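B12-binding domain-containing protein (Kitasatospora setae, PDB 6WTE) binds cobalamin and a [4Fe-4S] cluster and, as the radical S-adenosylmethionine methylase TsrM, probably transfers methyl groups by a non-radical route. Local coordinates at residues S2-V13 against R59-N70; V125-L133 against T181-D192. All blocks are in the same frame, centred on the assembly; numbering follows the deposited sequence.

Interaction 1 of 2, residues S2-V13 against R59-N70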
loop_
_atom_site.group_PDB
_atom_site.type_symbol
_atom_site.label_atom_id
_atom_site.label_comp_id
_atom_site.label_asym_id
_atom_site.label_seq_id
_atom_site.Cartn_x
_atom_site.Cartn_y
_atom_site.Cartn_z
ATOM N N SER A 2 20.016 7.550 26.762
ATOM C CA SER A 2 19.843 6.297 26.047
ATOM C C SER A 2 19.816 6.571 24.553
ATOM O O SER A 2 19.359 7.627 24.108
ATOM C CB SER A 2 18.555 5.581 26.465
ATOM O OG SER A 2 18.196 4.594 25.513
ATOM N N ARG A 3 20.317 5.612 23.774
ATOM C CA ARG A 3 20.259 5.708 22.320
ATOM C C ARG A 3 19.446 4.569 21.712
ATOM O O ARG A 3 19.548 4.305 20.510
ATOM C CB ARG A 3 21.674 5.759 21.734
ATOM C CG ARG A 3 22.446 7.010 22.160
ATOM C CD ARG A 3 23.775 7.173 21.429
ATOM N NE ARG A 3 23.604 7.566 20.028
ATOM C CZ ARG A 3 23.399 8.815 19.614
ATOM N NH1 ARG A 3 23.329 9.805 20.494
ATOM N NH2 ARG A 3 23.259 9.077 18.318
ATOM N N LEU A 4 18.614 3.915 22.520
ATOM C CA LEU A 4 17.847 2.751 22.096
ATOM C C LEU A 4 16.484 3.174 21.561
ATOM O O LEU A 4 15.713 3.839 22.263
ATOM C CB LEU A 4 17.677 1.775 23.258
ATOM C CG LEU A 4 16.766 0.574 22.997
ATOM C CD1 LEU A 4 17.303 -0.272 21.846
ATOM C CD2 LEU A 4 16.608 -0.262 24.267
ATOM N N VAL A 5 16.190 2.774 20.324
ATOM C CA VAL A 5 14.898 2.989 19.683
ATOM C C VAL A 5 14.256 1.627 19.441
ATOM O O VAL A 5 14.889 0.729 18.873
ATOM C CB VAL A 5 15.038 3.747 18.346
ATOM C CG1 VAL A 5 13.681 3.913 17.695
ATOM C CG2 VAL A 5 15.707 5.100 18.536
ATOM N N LEU A 6 13.008 1.476 19.864
ATOM C CA LEU A 6 12.216 0.292 19.556
ATOM C C LEU A 6 11.301 0.591 18.378
ATOM O O LEU A 6 10.653 1.642 18.350
ATOM C CB LEU A 6 11.375 -0.138 20.755
ATOM C CG LEU A 6 10.295 -1.169 20.426
ATOM C CD1 LEU A 6 10.910 -2.523 20.007
ATOM C CD2 LEU A 6 9.343 -1.312 21.603
ATOM N N LEU A 7 11.248 -0.331 17.417
ATOM C CA LEU A 7 10.309 -0.265 16.302
ATOM C C LEU A 7 9.395 -1.480 16.374
ATOM O O LEU A 7 9.877 -2.613 16.470
ATOM C CB LEU A 7 11.041 -0.215 14.957
ATOM C CG LEU A 7 12.021 0.949 14.776
ATOM C CD1 LEU A 7 12.829 0.785 13.491
ATOM C CD2 LEU A 7 11.242 2.279 14.759
ATOM N N VAL A 8 8.085 -1.245 16.340
ATOM C CA VAL A 8 7.082 -2.293 16.511
ATOM C C VAL A 8 6.338 -2.492 15.197
ATOM O O VAL A 8 5.844 -1.522 14.612
ATOM C CB VAL A 8 6.090 -1.934 17.630
ATOM C CG1 VAL A 8 5.015 -3.003 17.749
ATOM C CG2 VAL A 8 6.822 -1.743 18.960
ATOM N N ASN A 9 6.233 -3.754 14.749
ATOM C CA ASN A 9 5.340 -4.080 13.647
ATOM C C ASN A 9 4.045 -4.657 14.198
ATOM O O ASN A 9 4.043 -5.798 14.677
ATOM C CB ASN A 9 5.980 -5.069 12.675
ATOM C CG ASN A 9 5.088 -5.334 11.486
ATOM O OD1 ASN A 9 4.324 -4.455 11.085
ATOM N ND2 ASN A 9 5.150 -6.539 10.934
ATOM N N PRO A 10 2.928 -3.931 14.146
ATOM C CA PRO A 10 1.653 -4.463 14.638
ATOM C C PRO A 10 0.848 -5.217 13.593
ATOM O O PRO A 10 -0.259 -5.673 13.904
ATOM C CB PRO A 10 0.921 -3.178 15.053
ATOM C CG PRO A 10 1.325 -2.219 13.987
ATOM C CD PRO A 10 2.784 -2.544 13.676
ATOM N N ASN A 11 1.377 -5.355 12.380
ATOM C CA ASN A 11 0.638 -5.983 11.292
ATOM C C ASN A 11 0.332 -7.435 11.631
ATOM O O ASN A 11 1.245 -8.239 11.831
ATOM C CB ASN A 11 1.448 -5.887 10.001
ATOM C CG ASN A 11 0.607 -6.130 8.763
ATOM O OD1 ASN A 11 -0.494 -6.679 8.838
ATOM N ND2 ASN A 11 1.119 -5.711 7.617
ATOM N N LYS A 12 -0.952 -7.773 11.718
ATOM C CA LYS A 12 -1.352 -9.143 12.008
ATOM C C LYS A 12 -1.928 -9.858 10.791
ATOM O O LYS A 12 -2.490 -10.948 10.932
ATOM C CB LYS A 12 -2.347 -9.166 13.172
ATOM C CG LYS A 12 -1.739 -8.693 14.492
ATOM C CD LYS A 12 -2.663 -8.948 15.670
ATOM C CE LYS A 12 -3.974 -8.192 15.538
ATOM N NZ LYS A 12 -4.774 -8.294 16.794
ATOM N N VAL A 13 -1.785 -9.287 9.600
ATOM C CA VAL A 13 -2.347 -9.888 8.395
ATOM C C VAL A 13 -1.491 -11.070 7.960
ATOM O O VAL A 13 -0.268 -10.952 7.822
ATOM C CB VAL A 13 -2.456 -8.852 7.265
ATOM C CG1 VAL A 13 -2.795 -9.539 5.945
ATOM C CG2 VAL A 13 -3.515 -7.807 7.601
ATOM N N ARG A 59 13.944 -4.222 28.571
ATOM C CA ARG A 59 14.484 -3.123 27.783
ATOM C C ARG A 59 13.679 -1.857 28.031
ATOM O O ARG A 59 12.463 -1.901 28.232
ATOM C CB ARG A 59 14.468 -3.448 26.277
ATOM C CG ARG A 59 15.273 -4.680 25.909
ATOM C CD ARG A 59 16.750 -4.471 26.187
ATOM N NE ARG A 59 17.477 -4.013 25.008
ATOM C CZ ARG A 59 18.719 -3.542 25.035
ATOM N NH1 ARG A 59 19.370 -3.452 26.185
ATOM N NH2 ARG A 59 19.309 -3.157 23.911
ATOM N N SER A 60 14.373 -0.723 27.997
ATOM C CA SER A 60 13.764 0.587 28.217
ATOM C C SER A 60 14.174 1.508 27.078
ATOM O O SER A 60 15.039 2.377 27.243
ATOM C CB SER A 60 14.163 1.167 29.576
ATOM O OG SER A 60 13.769 0.308 30.632
ATOM N N PRO A 61 13.575 1.344 25.901
ATOM C CA PRO A 61 13.882 2.255 24.794
ATOM C C PRO A 61 13.439 3.670 25.134
ATOM O O PRO A 61 12.489 3.877 25.888
ATOM C CB PRO A 61 13.071 1.684 23.626
ATOM C CG PRO A 61 11.939 0.956 24.283
ATOM C CD PRO A 61 12.529 0.370 25.543
ATOM N N MET A 62 14.145 4.653 24.579
ATOM C CA MET A 62 13.775 6.040 24.822
ATOM C C MET A 62 12.793 6.578 23.793
ATOM O O MET A 62 12.292 7.691 23.964
ATOM C CB MET A 62 15.025 6.934 24.879
ATOM C CG MET A 62 15.977 6.789 23.717
ATOM S SD MET A 62 15.547 7.866 22.332
ATOM C CE MET A 62 16.738 7.315 21.113
ATOM N N LEU A 63 12.490 5.801 22.755
ATOM C CA LEU A 63 11.520 6.167 21.732
ATOM C C LEU A 63 10.943 4.878 21.163
ATOM O O LEU A 63 11.679 3.909 20.950
ATOM C CB LEU A 63 12.177 7.000 20.627
ATOM C CG LEU A 63 11.351 7.395 19.398
ATOM C CD1 LEU A 63 10.156 8.279 19.780
ATOM C CD2 LEU A 63 12.249 8.104 18.382
ATOM N N VAL A 64 9.630 4.863 20.939
ATOM C CA VAL A 64 8.937 3.699 20.394
ATOM C C VAL A 64 8.235 4.131 19.115
ATOM O O VAL A 64 7.375 5.018 19.141
ATOM C CB VAL A 64 7.931 3.106 21.395
ATOM C CG1 VAL A 64 7.178 1.932 20.777
ATOM C CG2 VAL A 64 8.632 2.681 22.690
ATOM N N GLY A 65 8.616 3.526 17.997
ATOM C CA GLY A 65 7.965 3.777 16.723
ATOM C C GLY A 65 7.051 2.616 16.371
ATOM O O GLY A 65 7.388 1.456 16.604
ATOM N N VAL A 66 5.884 2.937 15.827
ATOM C CA VAL A 66 4.921 1.923 15.402
ATOM C C VAL A 66 4.586 2.166 13.938
ATOM O O VAL A 66 4.121 3.255 13.576
ATOM C CB VAL A 66 3.647 1.945 16.261
ATOM C CG1 VAL A 66 2.716 0.825 15.834
ATOM C CG2 VAL A 66 3.995 1.808 17.750
ATOM N N THR A 67 4.803 1.154 13.092
ATOM C CA THR A 67 4.479 1.285 11.672
ATOM C C THR A 67 3.043 0.827 11.428
ATOM O O THR A 67 2.664 -0.288 11.802
ATOM C CB THR A 67 5.478 0.509 10.804
ATOM O OG1 THR A 67 5.135 0.657 9.419
ATOM C CG2 THR A 67 5.526 -0.977 11.172
ATOM N N VAL A 68 2.236 1.694 10.828
ATOM C CA VAL A 68 0.838 1.394 10.546
ATOM C C VAL A 68 0.701 1.368 9.029
ATOM O O VAL A 68 0.554 2.410 8.378
ATOM C CB VAL A 68 -0.105 2.400 11.215
ATOM C CG1 VAL A 68 -1.549 2.259 10.699
ATOM C CG2 VAL A 68 -0.066 2.176 12.715
ATOM N N ARG A 69 0.801 0.167 8.463
ATOM C CA ARG A 69 0.845 0.008 7.014
ATOM C C ARG A 69 -0.540 0.109 6.385
ATOM O O ARG A 69 -0.701 0.739 5.333
ATOM C CB ARG A 69 1.483 -1.335 6.666
ATOM C CG ARG A 69 1.721 -1.570 5.177
ATOM C CD ARG A 69 2.071 -3.035 4.972
ATOM N NE ARG A 69 2.613 -3.322 3.644
ATOM C CZ ARG A 69 1.874 -3.523 2.561
ATOM N NH1 ARG A 69 2.472 -3.781 1.406
ATOM N NH2 ARG A 69 0.549 -3.475 2.629
ATOM N N ASN A 70 -1.531 -0.546 6.984
ATOM C CA ASN A 70 -2.881 -0.620 6.444
ATOM C C ASN A 70 -3.863 -0.040 7.454
ATOM O O ASN A 70 -3.803 -0.375 8.640
ATOM C CB ASN A 70 -3.278 -2.065 6.122
ATOM C CG ASN A 70 -2.164 -2.845 5.437
ATOM O OD1 ASN A 70 -1.502 -2.345 4.530
ATOM N ND2 ASN A 70 -1.959 -4.081 5.873
HETATM O O HOH W 1 17.868 2.204 27.142
HETATM O O HOH W 2 -2.420 -4.714 8.898
#
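Five backbone hydrogen bonds join L4-V8 to M62-T67; L6 and V8 each use both their own N-H and their own C=O, as alternate residues do in a parallel pair. L6 N donates to L63 O (3.0 Å), and G65 N returns a straight bond to L6 O (2.8 Å, 171° at the hydrogen). V8 N then reaches G65 O, and T67 N reaches V8 O. At the N-terminal end of the pair M62 N meets L4 O at 2.9 Å. Beside it, one water links S2 OG to S60 O. S2 OG lies anti to its own nitrogen (chi1 163°) and also accepts from L4 N, closing an ST turn, while it touches M62 CG at 3.6 Å. With an alanine in place of S2 the hydroxyl is gone, which is likely to leave L4 N without its turn acceptor and the water without its link to this strand. At the far end, a second water donates to N11 OD1 and accepts from N70 ND2; N11 ND2 and N70 ND2 both also donate to cobalamin.

Packing follows the two faces of the sheet. M62 CE presses on V5 CG2 at 3.6 Å. On the opposite face L6 and V64 lie side by side, L6 CB sits against P61 CG (3.7 Å), and P10 CG meets V66 CG1 (3.8 Å). G65 leaves room for L7 CD2, which a beta carbon there would strike. L4 CD2 lies over one face of the R59 guanidinium, whose nitrogens form salt bridges with E35 and E37.

Strand 4-9 also pairs with strand 35-40; helix 20-31 packs on V5 and L7, whereas helices 48-58 and 83-96 cover the face of L6 and V8.

Interaction 2 of 2, residues V125-L133 against T181-D192; sequences VKGPGEKIL and TGQFEPRVWQVD
Q190 projects its amide between the carbonyls of K126 and P128, and its orientation is fixed by two bonds from one nitrogen. NE2 donates to P128 O (2.9 Å), in the carbonyl plane on a lone pair, and to K126 O (3.1 Å); both acceptors lie close to the amide plane. The chain, extended beyond CG, runs across P128 at about a right angle, while the I132 side chain crosses Q190 obliquely, with CD1 3.8 Å from NE2.

K126 crosses the flat R187 guanidinium, its CG centred 4.1 Å above one face, with E185 CB on the opposite face. R187 itself grips G182 O end-on through NH1 and NH2. The lysine amine continues past it to a salt bridge with D238, whose backbone carbonyl also accepts from R187 NH2.

E130 bends at chi2 (-95°), bringing OE2 to D192 N at 2.8 Å on the anti side of the carboxylate, 22° out of its plane; the other oxygen, OE1, bonds cobalamin. E130 CG meets D192 CB at 3.6 Å, the two side chains crossing nearly perpendicularly. P128 CG abuts V191 CG2 (3.5 Å). I132 crosses W189 at about a right angle, CG1 3.8 Å from CH2, at a slant to the ring.

Segment 181-192 packs against the turn entering helix 130-141 in a buried contact, with P128 and V191 also touching N225 of strand 224-225. G129 N also bonds cobalamin, so this turn is a cofactor-binding loop at the C-terminal end of the B12 domain's parallel strands, the usual nucleotide-binding edge of a Rossmann-like fold.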
loop_
_atom_site.group_PDB
_atom_site.type_symbol
_atom_site.label_atom_id
_atom_site.label_comp_id
_atom_site.label_asym_id
_atom_site.label_seq_id
_atom_site.Cartn_x
_atom_site.Cartn_y
_atom_site.Cartn_z
ATOM N N VAL A 125 4.387 10.912 11.762
ATOM C CA VAL A 125 5.129 11.285 10.565
ATOM C C VAL A 125 4.288 10.935 9.349
ATOM O O VAL A 125 3.736 9.831 9.269
ATOM C CB VAL A 125 6.500 10.582 10.490
ATOM C CG1 VAL A 125 7.193 10.926 9.188
ATOM C CG2 VAL A 125 7.374 10.990 11.679
ATOM N N LYS A 126 4.186 11.873 8.414
ATOM C CA LYS A 126 3.485 11.674 7.151
ATOM C C LYS A 126 4.523 11.546 6.043
ATOM O O LYS A 126 5.344 12.450 5.853
ATOM C CB LYS A 126 2.531 12.839 6.881
ATOM C CG LYS A 126 1.729 12.729 5.607
ATOM C CD LYS A 126 0.923 14.014 5.374
ATOM C CE LYS A 126 0.013 13.883 4.143
ATOM N NZ LYS A 126 -1.267 13.177 4.414
ATOM N N GLY A 127 4.504 10.424 5.326
ATOM C CA GLY A 127 5.461 10.190 4.268
ATOM C C GLY A 127 6.701 9.460 4.756
ATOM O O GLY A 127 6.725 8.914 5.862
ATOM N N PRO A 128 7.760 9.447 3.939
ATOM C CA PRO A 128 8.985 8.727 4.324
ATOM C C PRO A 128 9.504 9.211 5.670
ATOM O O PRO A 128 9.548 10.411 5.945
ATOM C CB PRO A 128 9.968 9.060 3.195
ATOM C CG PRO A 128 9.096 9.433 2.028
ATOM C CD PRO A 128 7.871 10.083 2.613
ATOM N N GLY A 129 9.921 8.269 6.507
ATOM C CA GLY A 129 10.205 8.646 7.878
ATOM C C GLY A 129 11.658 8.628 8.316
ATOM O O GLY A 129 11.962 9.102 9.414
ATOM N N GLU A 130 12.566 8.131 7.470
ATOM C CA GLU A 130 13.918 7.823 7.934
ATOM C C GLU A 130 14.664 9.061 8.427
ATOM O O GLU A 130 15.398 8.991 9.420
ATOM C CB GLU A 130 14.712 7.123 6.826
ATOM C CG GLU A 130 14.720 7.842 5.480
ATOM C CD GLU A 130 13.653 7.326 4.541
ATOM O OE1 GLU A 130 12.565 6.963 5.029
ATOM O OE2 GLU A 130 13.908 7.262 3.316
ATOM N N LYS A 131 14.481 10.211 7.772
ATOM C CA LYS A 131 15.231 11.392 8.197
ATOM C C LYS A 131 14.576 12.068 9.394
ATOM O O LYS A 131 15.256 12.422 10.367
ATOM C CB LYS A 131 15.388 12.362 7.026
ATOM C CG LYS A 131 16.322 11.810 5.953
ATOM C CD LYS A 131 16.715 12.853 4.922
ATOM C CE LYS A 131 17.489 12.211 3.771
ATOM N NZ LYS A 131 18.582 11.314 4.236
ATOM N N ILE A 132 13.253 12.244 9.342
ATOM C CA ILE A 132 12.523 12.845 10.459
ATOM C C ILE A 132 12.708 12.012 11.721
ATOM O O ILE A 132 12.893 12.552 12.819
ATOM C CB ILE A 132 11.034 12.994 10.095
ATOM C CG1 ILE A 132 10.875 13.950 8.912
ATOM C CG2 ILE A 132 10.213 13.458 11.325
ATOM C CD1 ILE A 132 9.475 13.999 8.329
ATOM N N LEU A 133 12.664 10.683 11.586
ATOM C CA LEU A 133 12.802 9.823 12.758
ATOM C C LEU A 133 14.179 9.969 13.400
ATOM O O LEU A 133 14.303 9.938 14.632
ATOM C CB LEU A 133 12.528 8.364 12.378
ATOM C CG LEU A 133 12.559 7.364 13.539
ATOM C CD1 LEU A 133 11.608 7.813 14.651
ATOM C CD2 LEU A 133 12.206 5.956 13.063
ATOM N N THR A 181 -2.246 20.610 6.991
ATOM C CA THR A 181 -2.385 19.173 6.813
ATOM C C THR A 181 -1.138 18.531 6.225
ATOM O O THR A 181 -1.049 17.300 6.202
ATOM C CB THR A 181 -3.560 18.857 5.886
ATOM O OG1 THR A 181 -3.282 19.391 4.585
ATOM C CG2 THR A 181 -4.858 19.446 6.430
ATOM N N GLY A 182 -0.198 19.331 5.724
ATOM C CA GLY A 182 0.935 18.787 5.000
ATOM C C GLY A 182 0.571 18.040 3.738
ATOM O O GLY A 182 1.353 17.208 3.274
ATOM N N GLN A 183 -0.593 18.321 3.157
ATOM C CA GLN A 183 -1.071 17.536 2.029
ATOM C C GLN A 183 -0.304 17.858 0.751
ATOM O O GLN A 183 0.133 18.990 0.523
ATOM C CB GLN A 183 -2.567 17.780 1.813
ATOM C CG GLN A 183 -2.911 19.179 1.364
ATOM C CD GLN A 183 -4.404 19.384 1.289
ATOM O OE1 GLN A 183 -5.007 19.297 0.222
ATOM N NE2 GLN A 183 -5.013 19.642 2.435
ATOM N N PHE A 184 -0.133 16.823 -0.076
ATOM C CA PHE A 184 0.371 16.932 -1.447
ATOM C C PHE A 184 1.675 17.727 -1.525
ATOM O O PHE A 184 1.836 18.626 -2.353
ATOM C CB PHE A 184 -0.690 17.533 -2.373
ATOM C CG PHE A 184 -1.932 16.698 -2.492
ATOM C CD1 PHE A 184 -1.924 15.525 -3.234
ATOM C CD2 PHE A 184 -3.111 17.088 -1.873
ATOM C CE1 PHE A 184 -3.069 14.755 -3.350
ATOM C CE2 PHE A 184 -4.262 16.316 -1.983
ATOM C CZ PHE A 184 -4.234 15.148 -2.721
ATOM N N GLU A 185 2.621 17.370 -0.658
ATOM C CA GLU A 185 3.986 17.869 -0.719
ATOM C C GLU A 185 4.870 16.879 -1.468
ATOM O O GLU A 185 4.559 15.687 -1.540
ATOM C CB GLU A 185 4.534 18.086 0.698
ATOM C CG GLU A 185 3.780 19.151 1.494
ATOM C CD GLU A 185 4.213 19.213 2.958
ATOM O OE1 GLU A 185 5.035 18.370 3.377
ATOM O OE2 GLU A 185 3.724 20.104 3.693
ATOM N N PRO A 186 5.984 17.337 -2.047
ATOM C CA PRO A 186 6.867 16.389 -2.758
ATOM C C PRO A 186 7.495 15.350 -1.845
ATOM O O PRO A 186 7.611 14.179 -2.234
ATOM C CB PRO A 186 7.929 17.304 -3.384
ATOM C CG PRO A 186 7.247 18.650 -3.509
ATOM C CD PRO A 186 6.382 18.737 -2.272
ATOM N N ARG A 187 7.915 15.755 -0.647
ATOM C CA ARG A 187 8.512 14.910 0.389
ATOM C C ARG A 187 9.836 14.281 -0.029
ATOM O O ARG A 187 10.337 13.385 0.669
ATOM C CB ARG A 187 7.533 13.816 0.859
ATOM C CG ARG A 187 6.159 14.381 1.226
ATOM C CD ARG A 187 5.281 13.392 2.008
ATOM N NE ARG A 187 3.880 13.679 1.734
ATOM C CZ ARG A 187 3.208 14.694 2.270
ATOM N NH1 ARG A 187 3.802 15.502 3.140
ATOM N NH2 ARG A 187 1.942 14.903 1.932
ATOM N N VAL A 188 10.447 14.753 -1.122
ATOM C CA VAL A 188 11.731 14.202 -1.553
ATOM C C VAL A 188 12.790 14.383 -0.469
ATOM O O VAL A 188 13.635 13.501 -0.255
ATOM C CB VAL A 188 12.166 14.840 -2.886
ATOM C CG1 VAL A 188 13.568 14.381 -3.271
ATOM C CG2 VAL A 188 11.174 14.490 -3.982
ATOM N N TRP A 189 12.761 15.520 0.242
ATOM C CA TRP A 189 13.755 15.768 1.283
ATOM C C TRP A 189 13.676 14.750 2.411
ATOM O O TRP A 189 14.645 14.598 3.166
ATOM C CB TRP A 189 13.603 17.186 1.857
ATOM C CG TRP A 189 12.361 17.418 2.685
ATOM C CD1 TRP A 189 11.161 17.903 2.249
ATOM C CD2 TRP A 189 12.211 17.188 4.094
ATOM N NE1 TRP A 189 10.269 17.983 3.297
ATOM C CE2 TRP A 189 10.892 17.548 4.438
ATOM C CE3 TRP A 189 13.062 16.708 5.094
ATOM C CZ2 TRP A 189 10.405 17.443 5.739
ATOM C CZ3 TRP A 189 12.574 16.604 6.389
ATOM C CH2 TRP A 189 11.260 16.969 6.699
ATOM N N GLN A 190 12.546 14.059 2.549
ATOM C CA GLN A 190 12.372 13.079 3.613
ATOM C C GLN A 190 13.000 11.732 3.280
ATOM O O GLN A 190 13.146 10.899 4.180
ATOM C CB GLN A 190 10.879 12.888 3.909
ATOM C CG GLN A 190 10.154 14.192 4.295
ATOM C CD GLN A 190 8.659 14.020 4.496
ATOM O OE1 GLN A 190 7.881 14.949 4.257
ATOM N NE2 GLN A 190 8.249 12.843 4.964
ATOM N N VAL A 191 13.377 11.516 2.017
ATOM C CA VAL A 191 13.813 10.212 1.524
ATOM C C VAL A 191 15.327 10.085 1.655
ATOM O O VAL A 191 16.073 10.975 1.231
ATOM C CB VAL A 191 13.385 10.022 0.057
ATOM C CG1 VAL A 191 13.902 8.699 -0.477
ATOM C CG2 VAL A 191 11.875 10.100 -0.069
ATOM N N ASP A 192 15.783 8.963 2.212
ATOM C CA ASP A 192 17.197 8.597 2.160
ATOM C C ASP A 192 17.463 8.001 0.784
ATOM O O ASP A 192 17.177 6.829 0.531
ATOM C CB ASP A 192 17.541 7.622 3.283
ATOM C CG ASP A 192 18.986 7.145 3.242
ATOM O OD1 ASP A 192 19.769 7.556 2.352
ATOM O OD2 ASP A 192 19.339 6.341 4.128
HETATM O O HOH W 3 -2.275 14.805 6.615
HETATM O O HOH W 4 5.638 15.065 5.590
HETATM O O HOH W 5 12.082 11.418 6.751
HETATM O O HOH W 6 21.106 9.793 2.977
#

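From the N terminus, strand 4-9 runs out, helix 20-31, strand 35-40 and helix 48-58 follow, and interaction 1 closes this excursion when strand 63-67 returns beside the first. Interaction 2 opens later: the chain leaves strand 123-124, enters helix 130-141, passes the hairpin 153-156/159-162, and returns as the 181-192 loop. The two closures are thus in series, neither nested nor crossed, with centres about 18 Å apart. They meet through L133, whose CD1 lies 3.8 Å from L63 CD2 and whose CD2 lies 4.2 Å from L7 CD2. Interaction 1 joins neighbouring parallel strands of the B12-domain sheet; interaction 2 ties the cofactor loop before helix 130-141 to the 181-192 loop, and both border the same cobalamin.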